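Local coordinates for alkyl hydroperoxide reductase E (Mycobacterium tuberculosis, PDB 5C04), which probably reduces hydrogen peroxide and organic hydroperoxides with reducing power from mycoredoxin, protecting the cell against oxidative stress, at residues A[38-43]-A[112-117]; A[72-77]-A[93-98]; A[48-53]-A[85-90]. The protein carries 1 engineered substitution. One frame throughout, in Å; residues are numbered along the deposited sequence. Where two conformers were deposited one is given.

Contact 1 (A[38-43]-A[112-117]). Engineered in segment 38-43: H38 (natural residue Phe).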
# COMPACT_ATOMS: atom_id res chain seq x y z
N HIS A 38 3.96 2.35 12.10
CA HIS A 38 4.48 1.01 11.88
C HIS A 38 4.67 0.76 10.39
O HIS A 38 4.02 1.41 9.56
CB HIS A 38 3.61 -0.06 12.52
CG HIS A 38 2.28 -0.20 11.89
ND1 HIS A 38 2.05 -1.16 10.92
CD2 HIS A 38 1.15 0.54 11.97
CE1 HIS A 38 0.81 -1.03 10.49
NE2 HIS A 38 0.25 -0.02 11.10
N PRO A 39 5.59 -0.17 10.05
CA PRO A 39 5.88 -0.46 8.65
C PRO A 39 4.73 -0.86 7.71
O PRO A 39 4.45 -0.12 6.76
CB PRO A 39 6.91 -1.59 8.77
CG PRO A 39 7.67 -1.26 9.99
CD PRO A 39 6.66 -0.64 10.94
N LEU A 40 4.09 -2.00 7.92
CA LEU A 40 3.21 -2.54 6.89
C LEU A 40 2.17 -3.50 7.42
O LEU A 40 2.49 -4.46 8.14
CB LEU A 40 4.01 -3.31 5.84
CG LEU A 40 4.86 -2.54 4.80
CD1 LEU A 40 5.65 -3.52 3.94
CD2 LEU A 40 3.99 -1.62 3.97
N ALA A 41 0.91 -3.28 6.99
CA ALA A 41 -0.12 -4.28 7.18
C ALA A 41 0.31 -5.65 6.68
O ALA A 41 1.03 -5.75 5.69
CB ALA A 41 -1.39 -3.86 6.45
N PHE A 42 -0.15 -6.68 7.37
CA PHE A 42 0.00 -8.08 6.93
C PHE A 42 1.46 -8.50 6.94
O PHE A 42 1.88 -9.34 6.09
CB PHE A 42 -0.53 -8.35 5.53
CG PHE A 42 -1.94 -7.94 5.29
CD1 PHE A 42 -3.00 -8.63 5.85
CD2 PHE A 42 -2.21 -6.89 4.40
CE1 PHE A 42 -4.32 -8.26 5.55
CE2 PHE A 42 -3.51 -6.52 4.13
CZ PHE A 42 -4.54 -7.19 4.72
N THR A 43 2.24 -7.91 7.83
CA THR A 43 3.57 -8.41 8.13
C THR A 43 3.66 -8.86 9.59
O THR A 43 2.90 -8.42 10.46
CB THR A 43 4.69 -7.39 7.79
OG1 THR A 43 4.57 -6.24 8.60
CG2 THR A 43 4.68 -7.03 6.33
N ALA A 112 13.54 2.18 2.48
CA ALA A 112 12.53 1.15 2.32
C ALA A 112 11.13 1.68 1.95
O ALA A 112 10.30 0.90 1.47
CB ALA A 112 12.47 0.30 3.56
N GLY A 113 10.87 2.96 2.14
CA GLY A 113 9.56 3.54 1.80
C GLY A 113 8.46 3.24 2.81
O GLY A 113 7.26 3.30 2.49
N ILE A 114 8.86 2.98 4.05
CA ILE A 114 7.92 2.67 5.11
C ILE A 114 8.25 3.50 6.35
O ILE A 114 9.38 3.94 6.53
CB ILE A 114 7.98 1.17 5.48
CG1 ILE A 114 9.43 0.77 5.86
CG2 ILE A 114 7.40 0.32 4.37
CD1 ILE A 114 9.65 -0.67 6.24
N ALA A 115 7.27 3.65 7.24
CA ALA A 115 7.57 4.20 8.57
C ALA A 115 8.36 3.16 9.34
O ALA A 115 8.10 1.94 9.25
CB ALA A 115 6.30 4.56 9.30
N ASN A 116 9.35 3.65 10.11
CA ASN A 116 9.94 2.87 11.18
C ASN A 116 8.95 2.74 12.32
O ASN A 116 7.83 3.26 12.26
CB ASN A 116 11.26 3.53 11.64
CG ASN A 116 12.36 3.43 10.58
OD1 ASN A 116 12.56 2.40 9.98
ND2 ASN A 116 13.08 4.53 10.37
N ARG A 117 9.36 2.03 13.38
CA ARG A 117 8.50 1.81 14.53
C ARG A 117 8.60 3.00 15.49
O ARG A 117 9.20 2.92 16.58
CB ARG A 117 8.85 0.47 15.21
CG ARG A 117 8.57 -0.71 14.30
CD ARG A 117 8.65 -2.09 14.98
NE ARG A 117 8.71 -3.10 13.93
CZ ARG A 117 7.68 -3.49 13.18
NH1 ARG A 117 6.46 -3.09 13.46
NH2 ARG A 117 7.91 -4.27 12.11
O HOH W 1 4.57 2.52 7.06
O HOH W 2 6.53 -6.20 10.44

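Contact 2 (A[72-77]-A[93-98])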
# COMPACT_ATOMS: atom_id res chain seq x y z
N VAL A 72 1.92 3.46 5.83
CA VAL A 72 1.81 3.94 4.45
C VAL A 72 0.73 3.25 3.61
O VAL A 72 0.54 3.66 2.45
CB VAL A 72 3.18 3.90 3.72
CG1 VAL A 72 4.19 4.83 4.39
CG2 VAL A 72 3.69 2.49 3.55
N GLY A 73 -0.00 2.27 4.13
CA GLY A 73 -1.04 1.62 3.36
C GLY A 73 -2.27 2.47 3.17
O GLY A 73 -2.57 3.30 4.02
N PRO A 74 -3.00 2.27 2.07
CA PRO A 74 -4.24 2.96 1.83
C PRO A 74 -5.41 2.34 2.60
O PRO A 74 -5.31 1.22 3.09
CB PRO A 74 -4.42 2.83 0.33
CG PRO A 74 -3.82 1.51 0.02
CD PRO A 74 -2.67 1.33 0.99
N PRO A 75 -6.55 3.05 2.67
CA PRO A 75 -7.63 2.53 3.50
C PRO A 75 -8.13 1.13 3.16
O PRO A 75 -8.43 0.40 4.07
CB PRO A 75 -8.74 3.60 3.38
CG PRO A 75 -7.97 4.84 3.12
CD PRO A 75 -6.81 4.42 2.23
N PRO A 76 -8.23 0.74 1.87
CA PRO A 76 -8.75 -0.63 1.63
C PRO A 76 -7.86 -1.73 2.23
O PRO A 76 -8.37 -2.75 2.66
CB PRO A 76 -8.79 -0.72 0.09
CG PRO A 76 -8.95 0.69 -0.35
CD PRO A 76 -8.13 1.52 0.62
N THR A 77 -6.53 -1.53 2.19
CA THR A 77 -5.64 -2.47 2.86
C THR A 77 -5.94 -2.56 4.34
O THR A 77 -6.03 -3.65 4.92
CB THR A 77 -4.18 -2.06 2.63
OG1 THR A 77 -3.89 -2.23 1.23
CG2 THR A 77 -3.20 -2.89 3.44
N SER A 93 -3.98 6.19 7.09
CA SER A 93 -3.22 6.00 5.84
C SER A 93 -2.30 7.16 5.51
O SER A 93 -2.78 8.23 5.10
CB SER A 93 -4.19 5.81 4.67
OG SER A 93 -4.85 4.59 4.78
N ASP A 94 -1.00 6.95 5.67
CA ASP A 94 0.02 7.92 5.30
C ASP A 94 0.49 7.59 3.86
O ASP A 94 1.67 7.38 3.59
CB ASP A 94 1.17 7.87 6.34
CG ASP A 94 2.14 9.05 6.24
OD1 ASP A 94 1.79 10.12 5.67
OD2 ASP A 94 3.28 8.91 6.73
N PHE A 95 -0.49 7.58 2.96
CA PHE A 95 -0.38 6.89 1.66
C PHE A 95 0.04 7.76 0.48
O PHE A 95 0.89 7.36 -0.33
CB PHE A 95 -1.73 6.26 1.34
CG PHE A 95 -1.84 5.72 -0.07
CD1 PHE A 95 -1.25 4.51 -0.40
CD2 PHE A 95 -2.58 6.40 -1.03
CE1 PHE A 95 -1.35 4.00 -1.67
CE2 PHE A 95 -2.67 5.91 -2.30
CZ PHE A 95 -2.06 4.71 -2.62
N TRP A 96 -0.55 8.94 0.37
CA TRP A 96 -0.26 9.83 -0.75
C TRP A 96 -0.62 11.26 -0.34
O TRP A 96 -1.81 11.56 -0.19
CB TRP A 96 -1.05 9.40 -1.98
CG TRP A 96 -0.64 10.13 -3.21
CD1 TRP A 96 -1.38 11.05 -3.92
CD2 TRP A 96 0.59 9.99 -3.91
NE1 TRP A 96 -0.67 11.47 -5.03
CE2 TRP A 96 0.55 10.85 -5.03
CE3 TRP A 96 1.73 9.21 -3.70
CZ2 TRP A 96 1.60 10.93 -5.94
CZ3 TRP A 96 2.77 9.31 -4.60
CH2 TRP A 96 2.70 10.16 -5.69
N PRO A 97 0.37 12.12 -0.12
CA PRO A 97 1.80 11.86 -0.32
C PRO A 97 2.37 10.74 0.56
O PRO A 97 2.02 10.64 1.74
CB PRO A 97 2.46 13.19 0.04
CG PRO A 97 1.48 13.89 0.89
CD PRO A 97 0.12 13.47 0.43
N HIS A 98 3.25 9.94 -0.03
CA HIS A 98 3.73 8.68 0.56
C HIS A 98 4.68 8.94 1.74
O HIS A 98 5.78 9.44 1.57
CB HIS A 98 4.43 7.88 -0.54
CG HIS A 98 4.88 6.50 -0.15
ND1 HIS A 98 4.64 5.39 -0.94
CD2 HIS A 98 5.63 6.06 0.88
CE1 HIS A 98 5.21 4.33 -0.40
NE2 HIS A 98 5.80 4.71 0.72
O HOH W 3 1.91 4.37 0.00

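Contact 3 (A[48-53]-A[85-90])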
# COMPACT_ATOMS: atom_id res chain seq x y z
N GLY A 48 1.98 -8.63 15.33
CA GLY A 48 2.17 -8.89 16.74
C GLY A 48 1.94 -7.64 17.56
O GLY A 48 1.33 -7.70 18.64
N GLU A 49 2.50 -6.52 17.12
CA GLU A 49 2.37 -5.27 17.88
C GLU A 49 0.93 -4.81 17.93
O GLU A 49 0.44 -4.45 19.01
CB GLU A 49 3.26 -4.17 17.31
CG GLU A 49 4.75 -4.49 17.32
CD GLU A 49 5.58 -3.23 17.17
OE1 GLU A 49 5.49 -2.63 16.08
OE2 GLU A 49 6.28 -2.81 18.15
N LEU A 50 0.23 -4.79 16.82
CA LEU A 50 -1.16 -4.34 16.84
C LEU A 50 -2.09 -5.36 17.50
O LEU A 50 -3.08 -4.97 18.08
CB LEU A 50 -1.64 -3.89 15.46
CG LEU A 50 -1.01 -2.59 14.94
CD1 LEU A 50 -1.85 -2.08 13.75
CD2 LEU A 50 -0.81 -1.52 15.98
N ASP A 51 -1.79 -6.65 17.41
CA ASP A 51 -2.57 -7.65 18.14
C ASP A 51 -2.44 -7.43 19.63
O ASP A 51 -3.45 -7.55 20.35
CB ASP A 51 -2.17 -9.09 17.75
CG ASP A 51 -2.67 -9.50 16.37
OD1 ASP A 51 -3.39 -8.73 15.66
OD2 ASP A 51 -2.39 -10.67 15.98
N GLN A 52 -1.24 -7.12 20.12
CA GLN A 52 -1.05 -6.83 21.55
C GLN A 52 -1.87 -5.58 21.92
O GLN A 52 -2.54 -5.55 22.96
CB GLN A 52 0.45 -6.70 21.89
CG GLN A 52 0.84 -5.98 23.19
CD GLN A 52 0.96 -6.84 24.43
OE1 GLN A 52 0.99 -8.07 24.37
NE2 GLN A 52 0.98 -6.20 25.58
N LEU A 53 -1.80 -4.55 21.08
CA LEU A 53 -2.57 -3.32 21.34
C LEU A 53 -4.07 -3.64 21.41
O LEU A 53 -4.78 -3.22 22.36
CB LEU A 53 -2.29 -2.31 20.22
CG LEU A 53 -2.63 -0.84 20.48
CD1 LEU A 53 -2.04 0.04 19.39
CD2 LEU A 53 -4.12 -0.63 20.58
N SER A 85 -8.38 -9.00 11.58
CA SER A 85 -7.64 -9.02 12.84
C SER A 85 -8.48 -8.60 14.05
O SER A 85 -7.98 -8.67 15.20
CB SER A 85 -6.42 -8.08 12.77
OG SER A 85 -5.59 -8.40 11.65
N GLY A 86 -9.68 -8.09 13.80
CA GLY A 86 -10.52 -7.57 14.86
C GLY A 86 -10.03 -6.27 15.45
O GLY A 86 -10.20 -6.03 16.69
N PHE A 87 -9.44 -5.40 14.62
CA PHE A 87 -8.99 -4.08 15.09
C PHE A 87 -10.17 -3.12 14.99
O PHE A 87 -10.73 -2.93 13.89
CB PHE A 87 -7.84 -3.52 14.23
CG PHE A 87 -6.59 -4.35 14.19
CD1 PHE A 87 -6.21 -5.19 15.23
CD2 PHE A 87 -5.76 -4.27 13.08
CE1 PHE A 87 -5.03 -5.90 15.17
CE2 PHE A 87 -4.58 -4.98 13.03
CZ PHE A 87 -4.22 -5.80 14.06
N THR A 88 -10.55 -2.50 16.11
CA THR A 88 -11.62 -1.49 16.11
C THR A 88 -11.12 -0.06 16.30
O THR A 88 -11.92 0.89 16.24
CB THR A 88 -12.66 -1.78 17.20
OG1 THR A 88 -12.03 -1.74 18.48
CG2 THR A 88 -13.29 -3.14 16.99
N PHE A 89 -9.83 0.11 16.57
CA PHE A 89 -9.23 1.43 16.67
C PHE A 89 -8.89 1.95 15.27
O PHE A 89 -8.88 1.16 14.31
CB PHE A 89 -7.99 1.39 17.59
CG PHE A 89 -6.98 0.31 17.23
CD1 PHE A 89 -7.08 -0.96 17.77
CD2 PHE A 89 -5.95 0.57 16.32
CE1 PHE A 89 -6.17 -1.96 17.43
CE2 PHE A 89 -5.04 -0.44 15.97
CZ PHE A 89 -5.15 -1.69 16.54
N PRO A 90 -8.56 3.25 15.13
CA PRO A 90 -8.24 3.79 13.81
C PRO A 90 -6.85 3.40 13.32
O PRO A 90 -5.86 3.55 14.04
CB PRO A 90 -8.32 5.32 13.99
CG PRO A 90 -9.09 5.51 15.26
CD PRO A 90 -8.77 4.35 16.12

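Contact 1 (A[38-43]-A[112-117])
P39 presses its ring against one face of the R117 guanidinium, with CD 3.5 Å above the plane and offset toward the rim, while CB of the engineered H38 approaches the same group obliquely. The proline and arginine side chains cross at about a right angle. This is the active-site corner of the peroxiredoxin version of the thioredoxin fold: P39 and T43 belong to the family's P-x-x-x-T-x-x-C signature, whose cysteine, C46, lies close by, and R117 fits the family's active-site arginine. Proline suits this place because it offers the guanidinium a rigid apolar surface and leaves its N-H groups to partners elsewhere, E49 in a salt bridge and the P136 carbonyl.

P39 also explains how the loop meets strand 114-122. Its nitrogen carries no hydrogen for A115 O, and a weaker CA-H...O contact forms instead, with P39 CA 3.3 Å from that oxygen. A water completes the seam, donating to P39 O at 2.7 Å and accepting from A115 N at 2.9 Å.

I114 gives the contact its apolar part. Its CG1 stands between the backbone N and the carbonyl carbon (chi1 56°), and CD1 extends anti from there (chi2 -180°) to meet P39 CB; the CG2 branch meets L40 CG at 3.8 Å. G113 and I114 both face N109, a G1 beta bulge in which the positive phi of the first position is easily taken up by glycine.

L40 to T43 form a type II turn. T43 OG1 donates to L40 O at 2.8 Å, the C=O...O angle being 142°, and accepts from a water that in turn takes a hydrogen bond from R117 NH2 at 2.9 Å.

Contact 2 (A[72-77]-A[93-98])
Two loops that leave neighbouring parallel strands, 65-71 and 91-93, lie against each other here in a buried contact of backbone, proline and aromatic surfaces, with V72 and D94 the nearest pair. The strands and helix 75-85 between them make a beta-alpha-beta unit of the thioredoxin fold, and the loops meet where that helix begins. They also reach the dimer interface, where F95 packs on G113, and P76 on T43, of the second subunit.

S93 and G73 supply the one direct hydrogen bond of the contact. With S93 OG anti to its own carbonyl carbon (chi1 -69°), the hydroxyl donates to G73 O at 2.7 Å, tilted 15° from the carbonyl plane. A small serine suits the spot, for OG is also packed against the P75 ring, 3.2 Å from P75 CD. P74 is the N-cap residue, and P75 and P76 open the helix in its first turn, where backbone N-H groups have no acceptor within the helix.

P74 and F95 make a CH-pi contact: P74 CB stands 3.8 Å from the centroid of the F95 ring, 17° off its normal. The edge of the same ring faces V72 O in plane, the oxygen lying 3.5 Å from F95 CD1, so the carbonyl meets the slightly positive C-H rim. Two CA-H...O contacts run in opposite senses between the loops, V72 CA to D94 O and F95 CA to V72 O. A water donates to both V72 O, at 2.9 Å, and F95 O. V72 CG1 touches both D94 O, at 3.7 Å, and the H98 imidazole, whose NE2 is hydrogen-bonded to G113 O; a compact branched side chain fits so close to the backbone.

D94 pairs through its backbone with S71 of strand 65-71, and its carboxylate joins the contact to helix 100-104 through V101 N and S102 OG.

Contact 3 (A[48-53]-A[85-90])
F89, L50 and F87 bury the most surface where helix 44-55 of the thioredoxin fold, which carries C46 on its first turn, packs against the loop leading from helix 75-85 to strand 91-93. L50 meets both rings: its CB lies 3.5 Å from F87 CZ, the side chains crossing at about a right angle, and CD1 alone lies near both, 4.0 Å from F87 CE2 and 4.2 Å from F89 CE2. A compact apolar side chain therefore suits this position, which also packs on A69 of strand 65-71 and on W81.

One turn on, L53 CD2 lies over one face of F89, offset toward the rim. It sits 4.2 Å from the ring centroid and 18° off the normal, a CH-pi contact. F89 has its CG between the backbone N and the carbonyl carbon (chi1 52°).

G86, with a positive phi readily adopted by glycine, ends helix 75-85 in a Schellman motif. Just before it, S85 lays CB over the centre of the F87 ring, 3.4 Å above the plane. W81 meets F87 edge-to-face, so the ring meets side chains of helix 75-85 as well as of helix 44-55.

At the rim of F87 the partner is polar. D51 OD1 approaches near the ring plane, where the C-H edge is slightly positive, with the carboxylate plane turned 60° to the ring. The same oxygen takes a hydrogen bond from Q47 NE2, and it comes within 3.3 Å of F87 CE1.

Contact 1 closes the longest loop and encloses the others: the order is 38-43, 48-53, 72-77, 85-90, 93-98, 112-117, with contacts 2 and 3 interleaved. Centres of contacts 1 and 2 are about 11 Å apart, those of 1 and 3 about 15 Å and those of 2 and 3 about 17 Å. Contact 1 touches each of the others: A41 CB packs 3.7 Å from T77 CG2 of contact 2, and H38 NE2 lies 4.0 Å from L50 CD1 of contact 3. Contacts 2 and 3 lie at opposite ends of helix 75-85. The active-site corner thus adjoins both the dimer interface, which contacts 1 and 2 share, and the packing of helix 44-55.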